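Local coordinates for N-acylhomoserine lactone dependent regulatory protein (Burkholderia cenocepacia, PDB 5L10) that acts as an N-acylhomoserine lactone-dependent LuxR-family transcription factor, probably binding DNA; this construct is its autoinducer-binding part, at the interface of chains A and B. Numbering follows the deposited sequence. Chains: chain A/B, N-acylhomoserine lactone dependent regulatory protein.

The interface of chains A and B. Residues chain A 10, 13-14, 17, 163; chain B 147-148, 150.
NE2 of A:Gln17 faces B:Arg150 across the interface while donating a hydrogen bond within its own chain, to the phenol OH of A:Tyr163 at 2.8 Å. The phenol oxygen lies near the amide plane, and this second-shell bond helps fix the rotation of the amide facing the arginine.

That amide is stacked on the guanidinium of B:Arg150, the two planes differing by 14°. CD of A:Gln17 stands 3.3 Å above the guanidinium plane, shifted toward its rim. The approach is tip to tip. Although NE2 of A:Gln17 comes within 3.0 Å of NE of B:Arg150, both are nitrogens whose N-H groups do not point at each other, and the contact is stacking, not a hydrogen bond.

Another part of the same guanidinium meets A:Asp14. NH1 of B:Arg150 lies 3.5 Å from the carboxylate oxygen OD1 of A:Asp14, a long salt bridge. The two side chains cross nearly at right angles, and their carboxylate and guanidinium planes are 70° apart, so the charges meet at one corner and not as a parallel, two-pronged pair. A:Asp14 is poorly ordered, so the bridge is only tentatively placed.

B:Arg150 runs extended from CG to NE, carrying its tip to A:Gln17 while its CB packs at 3.9 Å against CD1 of A:Phe13. Farther along, the imidazole of A:His10, with CG anti to the backbone N (chi1 -173°), points an edge at the partner helix. Its CE1 is 3.6 Å from CA of B:Arg148, which lies in the ring plane.

The A side is formed by helix 3-16, A:Gln17 just beyond it and A:Tyr163 from helix 143-169, while B contributes the early turns of its own helix 143-169. Two-fold symmetry repeats the patch with chains exchanged, consistent with a dimer of autoinducer-binding domains, although the assembly alone does not prove it.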
ATOM      1  N   HIS A  10       0.257 -14.500   5.756  1.00 28.71           N
ATOM      2  CA  HIS A  10       0.011 -14.507   7.194  1.00 29.23           C
ATOM      3  C   HIS A  10       1.321 -14.613   7.968  1.00 33.29           C
ATOM      4  O   HIS A  10       1.556 -13.850   8.912  1.00 37.56           O
ATOM      5  CB  HIS A  10      -0.945 -15.644   7.565  1.00 37.50           C
ATOM      6  CG  HIS A  10      -1.376 -15.627   9.000  1.00 50.04           C
ATOM      7  ND1 HIS A  10      -2.578 -15.089   9.414  1.00 56.77           N
ATOM      8  CD2 HIS A  10      -0.768 -16.088  10.120  1.00 58.47           C
ATOM      9  CE1 HIS A  10      -2.688 -15.218  10.725  1.00 57.86           C
ATOM     10  NE2 HIS A  10      -1.603 -15.819  11.177  1.00 61.00           N
ATOM     11  N   PHE A  13       3.345 -11.225   7.721  1.00 28.99           N
ATOM     12  CA  PHE A  13       2.893 -10.080   8.499  1.00 35.29           C
ATOM     13  C   PHE A  13       3.104 -10.282   9.993  1.00 37.69           C
ATOM     14  O   PHE A  13       3.344  -9.310  10.716  1.00 40.46           O
ATOM     15  CB  PHE A  13       1.429  -9.782   8.188  1.00 25.05           C
ATOM     16  CG  PHE A  13       1.247  -8.937   6.966  1.00 35.30           C
ATOM     17  CD1 PHE A  13       1.079  -7.565   7.073  1.00 30.09           C
ATOM     18  CD2 PHE A  13       1.292  -9.504   5.705  1.00 24.12           C
ATOM     19  CE1 PHE A  13       0.931  -6.781   5.944  1.00 24.57           C
ATOM     20  CE2 PHE A  13       1.147  -8.727   4.578  1.00 23.99           C
ATOM     21  CZ  PHE A  13       0.964  -7.365   4.696  1.00 24.01           C
ATOM     22  N   ASP A  14       3.033 -11.521  10.475  1.00 35.17           N
ATOM     23  CA  ASP A  14       3.353 -11.756  11.877  1.00 36.27           C
ATOM     24  C   ASP A  14       4.829 -11.501  12.147  1.00 35.65           C
ATOM     25  O   ASP A  14       5.183 -10.920  13.179  1.00 39.50           O
ATOM     26  CB  ASP A  14       2.957 -13.174  12.280  1.00 51.13           C
ATOM     27  CG  ASP A  14       1.580 -13.234  12.916  1.00 73.05           C
ATOM     28  OD1 ASP A  14       0.739 -12.362  12.606  1.00 80.42           O
ATOM     29  OD2 ASP A  14       1.342 -14.148  13.733  1.00 83.22           O
ATOM     30  N   GLN A  17       5.562  -7.849  12.584  1.00 32.36           N
ATOM     31  CA  GLN A  17       5.207  -7.265  13.872  1.00 36.58           C
ATOM     32  C   GLN A  17       6.330  -7.367  14.897  1.00 39.40           C
ATOM     33  O   GLN A  17       6.272  -6.684  15.924  1.00 44.81           O
ATOM     34  CB  GLN A  17       3.946  -7.930  14.437  1.00 37.90           C
ATOM     35  CG  GLN A  17       2.733  -7.847  13.531  1.00 42.66           C
ATOM     36  CD  GLN A  17       2.408  -6.426  13.119  1.00 54.52           C
ATOM     37  OE1 GLN A  17       2.463  -5.500  13.931  1.00 59.56           O
ATOM     38  NE2 GLN A  17       2.071  -6.245  11.846  1.00 58.33           N
ATOM     39  N   TYR A 163       6.360  -1.253   6.544  1.00 20.21           N
ATOM     40  CA  TYR A 163       7.263  -1.841   7.522  1.00 24.29           C
ATOM     41  C   TYR A 163       8.737  -1.726   7.164  1.00 23.15           C
ATOM     42  O   TYR A 163       9.573  -1.771   8.072  1.00 25.85           O
ATOM     43  CB  TYR A 163       6.925  -3.324   7.736  1.00 22.25           C
ATOM     44  CG  TYR A 163       5.557  -3.558   8.333  1.00 26.93           C
ATOM     45  CD1 TYR A 163       5.381  -3.619   9.709  1.00 38.95           C
ATOM     46  CD2 TYR A 163       4.443  -3.718   7.521  1.00 26.81           C
ATOM     47  CE1 TYR A 163       4.132  -3.836  10.261  1.00 35.82           C
ATOM     48  CE2 TYR A 163       3.189  -3.934   8.064  1.00 25.13           C
ATOM     49  CZ  TYR A 163       3.040  -3.993   9.433  1.00 34.39           C
ATOM     50  OH  TYR A 163       1.795  -4.206   9.976  1.00 38.27           O
TER
ATOM     51  N   SER B 147      -4.538 -10.531  13.505  1.00 42.67           N
ATOM     52  CA  SER B 147      -3.453 -11.246  12.836  1.00 41.26           C
ATOM     53  C   SER B 147      -3.872 -11.746  11.462  1.00 44.55           C
ATOM     54  O   SER B 147      -3.185 -11.511  10.463  1.00 52.30           O
ATOM     55  CB  SER B 147      -2.985 -12.420  13.693  1.00 43.95           C
ATOM     56  OG  SER B 147      -2.425 -11.968  14.909  1.00 59.17           O
ATOM     57  N   ARG B 148      -4.998 -12.449  11.391  1.00 48.15           N
ATOM     58  CA  ARG B 148      -5.407 -13.010  10.113  1.00 54.00           C
ATOM     59  C   ARG B 148      -5.988 -11.954   9.187  1.00 44.79           C
ATOM     60  O   ARG B 148      -6.088 -12.198   7.980  1.00 44.78           O
ATOM     61  CB  ARG B 148      -6.416 -14.137  10.332  1.00 71.98           C
ATOM     62  CG  ARG B 148      -7.850 -13.693  10.179  1.00 84.88           C
ATOM     63  CD  ARG B 148      -8.767 -14.413  11.140  1.00 94.85           C
ATOM     64  NE  ARG B 148     -10.100 -13.819  11.123  1.00 97.30           N
ATOM     65  CZ  ARG B 148     -11.150 -14.353  10.510  1.00 99.69           C
ATOM     66  NH1 ARG B 148     -11.033 -15.510   9.869  1.00101.68           N
ATOM     67  NH2 ARG B 148     -12.322 -13.733  10.544  1.00 99.74           N
ATOM     68  N   ARG B 150      -4.602  -8.936   8.694  1.00 26.98           N
ATOM     69  CA  ARG B 150      -3.573  -8.011   8.229  1.00 27.70           C
ATOM     70  C   ARG B 150      -3.351  -8.131   6.730  1.00 31.85           C
ATOM     71  O   ARG B 150      -3.481  -7.149   5.989  1.00 36.85           O
ATOM     72  CB  ARG B 150      -2.264  -8.252   8.978  1.00 29.85           C
ATOM     73  CG  ARG B 150      -2.260  -7.728  10.393  1.00 31.88           C
ATOM     74  CD  ARG B 150      -0.846  -7.479  10.876  1.00 36.63           C
ATOM     75  NE  ARG B 150      -0.837  -7.048  12.267  1.00 47.03           N
ATOM     76  CZ  ARG B 150      -0.784  -7.881  13.300  1.00 56.61           C
ATOM     77  NH1 ARG B 150      -0.730  -9.190  13.093  1.00 59.11           N
ATOM     78  NH2 ARG B 150      -0.782  -7.406  14.539  1.00 57.94           N
TER